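Local atomic coordinates of pyridine synthase TbtD (Thermobispora bispora, PDB entry 5WA4), a protein that probably catalyses the [4+2] aza-cycloaddition that forms the pyridine core of the thiopeptide antibiotic thiomuracin, and binds an N-terminal leader peptide fragment. Residues Glu65-Glu68 against Ala69-Pro73; Pro73-Glu76 against His77-Gly81. All coordinates share one frame; numbering follows the deposited sequence.

Contact 1: residues Glu65-Glu68 against Ala69-Pro73; sequences EALE and AVVRP
The carboxylate of Glu68 and the guanidinium of Arg72, one helical turn apart, run alongside each other in the same direction, their planes only 13° apart. OE2 of Glu68 approaches NE of Arg72 obliquely, and the salt bridge from NE to OE2 is a long 3.3 Å; its hydrogen bond is weak. The glutamate chain bends at its second torsion (chi2 -63°) and the arginine at its third (chi3 -85°), which brings the two ends together over the exposed side of the helix.

On the buried side, Leu67 and Val71 meet at a slant, with CD1 of Leu67 3.8 Å from CG1 of Val71. Branched apolar side chains suit this side, where Val71 and Val70 also touch Phe37 of a neighbouring loop.

The backbone widens here into a pi-type turn. Ala66 O accepts from Val70 N at 3.0 Å and, less closely, from Val71 N at 3.3 Å, while Arg72 N reaches back five residues to Leu67 O at 2.9 Å. Pro73 then brings no N-H, and the helix kinks; its ring carbon CG rests 3.5 Å from Glu68 O.

Chemically, the strong bonds are in the backbone. The wide turn lets Arg72 N reach Leu67 O. Pro73, having no N-H, gives no bond back to the turn before, and there the helix kinks. The stretched Glu68–Arg72 pair probably adds a modest electrostatic attraction at the surface.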
ATOM      1  N   GLU E  65      43.616  23.721 -24.713  1.00 93.98           N
ATOM      2  CA  GLU E  65      44.943  23.889 -25.296  1.00 98.04           C
ATOM      3  C   GLU E  65      45.925  22.833 -24.812  1.00 95.78           C
ATOM      4  O   GLU E  65      46.919  22.554 -25.481  1.00 98.14           O
ATOM      5  CB  GLU E  65      45.490  25.291 -25.018  1.00105.48           C
ATOM      6  CG  GLU E  65      44.476  26.419 -25.218  1.00102.11           C
ATOM      7  CD  GLU E  65      44.964  27.463 -26.212  1.00108.91           C
ATOM      8  OE1 GLU E  65      45.396  27.083 -27.324  1.00113.26           O
ATOM      9  OE2 GLU E  65      44.924  28.666 -25.880  1.00107.88           O
ATOM     10  N   ALA E  66      45.654  22.245 -23.654  1.00 95.74           N
ATOM     11  CA  ALA E  66      46.373  21.042 -23.257  1.00 97.25           C
ATOM     12  C   ALA E  66      45.784  19.852 -24.018  1.00 98.59           C
ATOM     13  O   ALA E  66      46.479  18.868 -24.296  1.00 99.85           O
ATOM     14  CB  ALA E  66      46.295  20.822 -21.754  1.00 88.58           C
ATOM     15  N   LEU E  67      44.504  19.969 -24.369  1.00 96.86           N
ATOM     16  CA  LEU E  67      43.790  18.911 -25.070  1.00 97.40           C
ATOM     17  C   LEU E  67      44.493  18.545 -26.372  1.00 97.95           C
ATOM     18  O   LEU E  67      44.975  17.423 -26.522  1.00 98.05           O
ATOM     19  CB  LEU E  67      42.336  19.318 -25.348  1.00 99.03           C
ATOM     20  CG  LEU E  67      41.334  18.206 -25.689  1.00 99.37           C
ATOM     21  CD1 LEU E  67      40.782  17.563 -24.421  1.00 94.47           C
ATOM     22  CD2 LEU E  67      40.209  18.710 -26.593  1.00 99.49           C
ATOM     23  N   GLU E  68      44.573  19.497 -27.298  1.00 98.11           N
ATOM     24  CA  GLU E  68      45.131  19.222 -28.619  1.00 97.98           C
ATOM     25  C   GLU E  68      46.650  19.043 -28.594  1.00 98.74           C
ATOM     26  O   GLU E  68      47.227  18.461 -29.513  1.00 99.13           O
ATOM     27  CB  GLU E  68      44.752  20.339 -29.592  1.00 90.16           C
ATOM     28  CG  GLU E  68      43.340  20.870 -29.398  1.00 97.99           C
ATOM     29  CD  GLU E  68      42.260  19.826 -29.652  1.00103.68           C
ATOM     30  OE1 GLU E  68      41.079  20.105 -29.334  1.00 91.56           O
ATOM     31  OE2 GLU E  68      42.587  18.733 -30.175  1.00103.55           O
ATOM     32  N   ALA E  69      47.290  19.526 -27.534  1.00 96.99           N
ATOM     33  CA  ALA E  69      48.746  19.495 -27.449  1.00 96.35           C
ATOM     34  C   ALA E  69      49.277  18.165 -26.940  1.00 98.45           C
ATOM     35  O   ALA E  69      50.150  17.571 -27.567  1.00102.56           O
ATOM     36  CB  ALA E  69      49.256  20.626 -26.564  1.00 94.04           C
ATOM     37  N   VAL E  70      48.763  17.689 -25.808  1.00 95.05           N
ATOM     38  CA  VAL E  70      49.417  16.557 -25.157  1.00 95.28           C
ATOM     39  C   VAL E  70      48.480  15.414 -24.704  1.00 99.49           C
ATOM     40  O   VAL E  70      48.949  14.286 -24.501  1.00 98.71           O
ATOM     41  CB  VAL E  70      50.262  17.064 -23.939  1.00 93.85           C
ATOM     42  CG1 VAL E  70      49.389  17.351 -22.729  1.00 92.12           C
ATOM     43  CG2 VAL E  70      51.384  16.089 -23.596  1.00 91.47           C
ATOM     44  N   VAL E  71      47.173  15.671 -24.579  1.00 99.82           N
ATOM     45  CA  VAL E  71      46.260  14.625 -24.089  1.00 97.92           C
ATOM     46  C   VAL E  71      45.500  13.878 -25.222  1.00 99.62           C
ATOM     47  O   VAL E  71      45.477  12.651 -25.210  1.00 98.59           O
ATOM     48  CB  VAL E  71      45.252  15.200 -23.019  1.00 92.72           C
ATOM     49  CG1 VAL E  71      44.047  15.874 -23.645  1.00 92.37           C
ATOM     50  CG2 VAL E  71      44.788  14.114 -22.072  1.00 86.58           C
ATOM     51  N   ARG E  72      44.914  14.577 -26.200  1.00 96.71           N
ATOM     52  CA  ARG E  72      44.245  13.892 -27.319  1.00 93.87           C
ATOM     53  C   ARG E  72      45.203  13.069 -28.184  1.00103.92           C
ATOM     54  O   ARG E  72      44.806  12.012 -28.685  1.00106.17           O
ATOM     55  CB  ARG E  72      43.485  14.879 -28.216  1.00 92.77           C
ATOM     56  CG  ARG E  72      42.726  14.213 -29.377  1.00 89.60           C
ATOM     57  CD  ARG E  72      42.246  15.223 -30.436  1.00 96.08           C
ATOM     58  NE  ARG E  72      40.957  15.854 -30.113  1.00 93.93           N
ATOM     59  CZ  ARG E  72      39.760  15.368 -30.454  1.00 88.40           C
ATOM     60  NH1 ARG E  72      39.657  14.232 -31.130  1.00 83.66           N
ATOM     61  NH2 ARG E  72      38.655  16.020 -30.112  1.00 90.34           N
ATOM     62  N   PRO E  73      46.451  13.554 -28.393  1.00108.41           N
ATOM     63  CA  PRO E  73      47.439  12.736 -29.115  1.00106.84           C
ATOM     64  C   PRO E  73      47.876  11.457 -28.405  1.00102.61           C
ATOM     65  O   PRO E  73      47.979  10.407 -29.050  1.00 98.76           O
ATOM     66  CB  PRO E  73      48.631  13.685 -29.256  1.00110.28           C
ATOM     67  CG  PRO E  73      48.021  15.030 -29.296  1.00109.53           C
ATOM     68  CD  PRO E  73      46.886  14.965 -28.328  1.00108.66           C
TER

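Contact 2: residues Pro73-Glu76 against His77-Gly81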
ATOM      1  N   PRO E  73      46.451  13.554 -28.393  1.00108.41           N
ATOM      2  CA  PRO E  73      47.439  12.736 -29.115  1.00106.84           C
ATOM      3  C   PRO E  73      47.876  11.457 -28.405  1.00102.61           C
ATOM      4  O   PRO E  73      47.979  10.407 -29.050  1.00 98.76           O
ATOM      5  CB  PRO E  73      48.631  13.685 -29.256  1.00110.28           C
ATOM      6  CG  PRO E  73      48.021  15.030 -29.296  1.00109.53           C
ATOM      7  CD  PRO E  73      46.886  14.965 -28.328  1.00108.66           C
ATOM      8  N   ALA E  74      48.141  11.547 -27.105  1.00105.68           N
ATOM      9  CA  ALA E  74      48.610  10.392 -26.339  1.00104.24           C
ATOM     10  C   ALA E  74      47.525   9.317 -26.240  1.00 99.25           C
ATOM     11  O   ALA E  74      47.812   8.146 -25.983  1.00 94.18           O
ATOM     12  CB  ALA E  74      49.070  10.827 -24.938  1.00 98.19           C
ATOM     13  N   ILE E  75      46.276   9.727 -26.444  1.00100.32           N
ATOM     14  CA  ILE E  75      45.158   8.797 -26.481  1.00 96.68           C
ATOM     15  C   ILE E  75      45.111   8.111 -27.840  1.00 93.71           C
ATOM     16  O   ILE E  75      45.124   6.887 -27.908  1.00 90.31           O
ATOM     17  CB  ILE E  75      43.817   9.515 -26.161  1.00 95.23           C
ATOM     18  CG1 ILE E  75      43.598   9.531 -24.644  1.00 98.48           C
ATOM     19  CG2 ILE E  75      42.626   8.851 -26.858  1.00 80.56           C
ATOM     20  CD1 ILE E  75      42.651  10.618 -24.161  1.00 91.70           C
ATOM     21  N   GLU E  76      45.095   8.888 -28.921  1.00 94.93           N
ATOM     22  CA  GLU E  76      45.039   8.299 -30.255  1.00 92.63           C
ATOM     23  C   GLU E  76      46.287   7.463 -30.569  1.00 94.44           C
ATOM     24  O   GLU E  76      46.202   6.443 -31.251  1.00 90.59           O
ATOM     25  CB  GLU E  76      44.850   9.381 -31.314  1.00 92.18           C
ATOM     26  CG  GLU E  76      44.998   8.881 -32.753  1.00101.22           C
ATOM     27  CD  GLU E  76      44.225   7.594 -33.034  1.00106.14           C
ATOM     28  OE1 GLU E  76      43.063   7.491 -32.583  1.00102.33           O
ATOM     29  OE2 GLU E  76      44.791   6.681 -33.694  1.00 99.30           O
ATOM     30  N   HIS E  77      47.443   7.862 -30.055  1.00 93.44           N
ATOM     31  CA  HIS E  77      48.643   7.085 -30.338  1.00 97.96           C
ATOM     32  C   HIS E  77      48.719   5.806 -29.491  1.00 95.17           C
ATOM     33  O   HIS E  77      48.854   4.706 -30.037  1.00 93.56           O
ATOM     34  CB  HIS E  77      49.910   7.930 -30.136  1.00101.58           C
ATOM     35  CG  HIS E  77      51.176   7.224 -30.523  1.00102.38           C
ATOM     36  ND1 HIS E  77      51.360   6.650 -31.765  1.00101.66           N
ATOM     37  CD2 HIS E  77      52.322   7.005 -29.834  1.00100.99           C
ATOM     38  CE1 HIS E  77      52.561   6.101 -31.819  1.00103.92           C
ATOM     39  NE2 HIS E  77      53.166   6.305 -30.663  1.00100.78           N
ATOM     40  N   VAL E  78      48.626   5.942 -28.171  1.00 90.39           N
ATOM     41  CA  VAL E  78      48.832   4.799 -27.283  1.00 85.25           C
ATOM     42  C   VAL E  78      47.591   3.911 -27.176  1.00 85.54           C
ATOM     43  O   VAL E  78      47.716   2.688 -27.106  1.00 81.42           O
ATOM     44  CB  VAL E  78      49.241   5.248 -25.864  1.00 86.03           C
ATOM     45  CG1 VAL E  78      49.421   4.039 -24.936  1.00 76.40           C
ATOM     46  CG2 VAL E  78      50.491   6.101 -25.916  1.00 84.98           C
ATOM     47  N   VAL E  79      46.398   4.516 -27.157  1.00 90.67           N
ATOM     48  CA  VAL E  79      45.158   3.732 -27.116  1.00 88.86           C
ATOM     49  C   VAL E  79      44.886   3.181 -28.507  1.00 83.91           C
ATOM     50  O   VAL E  79      44.683   1.981 -28.665  1.00 88.24           O
ATOM     51  CB  VAL E  79      43.923   4.546 -26.614  1.00 85.42           C
ATOM     52  CG1 VAL E  79      42.688   3.680 -26.578  1.00 77.54           C
ATOM     53  CG2 VAL E  79      44.174   5.100 -25.232  1.00 86.53           C
ATOM     54  N   GLY E  80      44.908   4.046 -29.517  1.00 85.93           N
ATOM     55  CA  GLY E  80      44.743   3.606 -30.896  1.00 87.78           C
ATOM     56  C   GLY E  80      45.753   2.526 -31.261  1.00 92.18           C
ATOM     57  O   GLY E  80      45.474   1.652 -32.088  1.00 89.84           O
ATOM     58  N   GLY E  81      46.922   2.587 -30.621  1.00 88.19           N
ATOM     59  CA  GLY E  81      47.966   1.596 -30.790  1.00 80.28           C
ATOM     60  C   GLY E  81      47.588   0.237 -30.240  1.00 83.76           C
ATOM     61  O   GLY E  81      47.950  -0.798 -30.813  1.00 86.69           O
TER
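Backbone hydrogen bonds do most of the work between Pro73-Glu76 and His77-Gly81. His77 N gives its hydrogen to Pro73 O at 2.8 Å, approaching nearly along the C=O axis; proline, which lacks an N-H, still serves fully as an acceptor. Val78 N binds Ala74 O at 3.2 Å from above the carbonyl plane, 55° out of it, away from either lone pair. Ile75 O is gripped twice: Val79 N comes in at 2.8 Å, tilted from the carbonyl plane, and Gly80 N at 3.3 Å lies within it. One oxygen thus joins an ordinary i to i+4 bond with a wider i to i+5 bond.

A CA-H...O contact supplements these, with CA of Gly80 3.2 Å from Glu76 O. Glycine has no side chain, and its CA comes close to that oxygen.

Apolar contact between side chains is slight. CG2 of Ile75 and CG2 of Val79 stand 4.4 Å apart on the buried side. The Val79 branch CG2 points opposite the carbonyl carbon, which turns it back over the preceding turn, 3.4 Å from Ile75 O. Val78 and Val79 also touch Ala33 of helix 22-35, while the small Ala74 meets Ala36 and Phe37; apolar side chains suit a side that faces helix 22-35 and the loop after it.

Ionisable side chains contribute little. Glu76 and His77 belong to the exposed side, and Glu76 OE2 is 6.8 Å from ND1 of His77, too far for direct pairing. Cohesion in this part of the helix therefore comes mainly from main-chain hydrogen bonds, with Ile75 O accepting two of them.

Contacts 1 and 2 follow one another along the single helix 64-85, their centres about 11 Å apart, and meet at Pro73, which ends the first and begins the second. Apart from that overlap they do not touch. The helix comes directly after strand 55-62, an inner strand of the four-stranded antiparallel sheet, and the contacts lie about 27 and 24 Å from the chain's centre, centre to centre, on the same side of it. One side of the helix is buried along both: contact 2 packs helix 64-85 on helix 22-35, while contact 1 packs it on the loop that follows, leaving the polar side exposed.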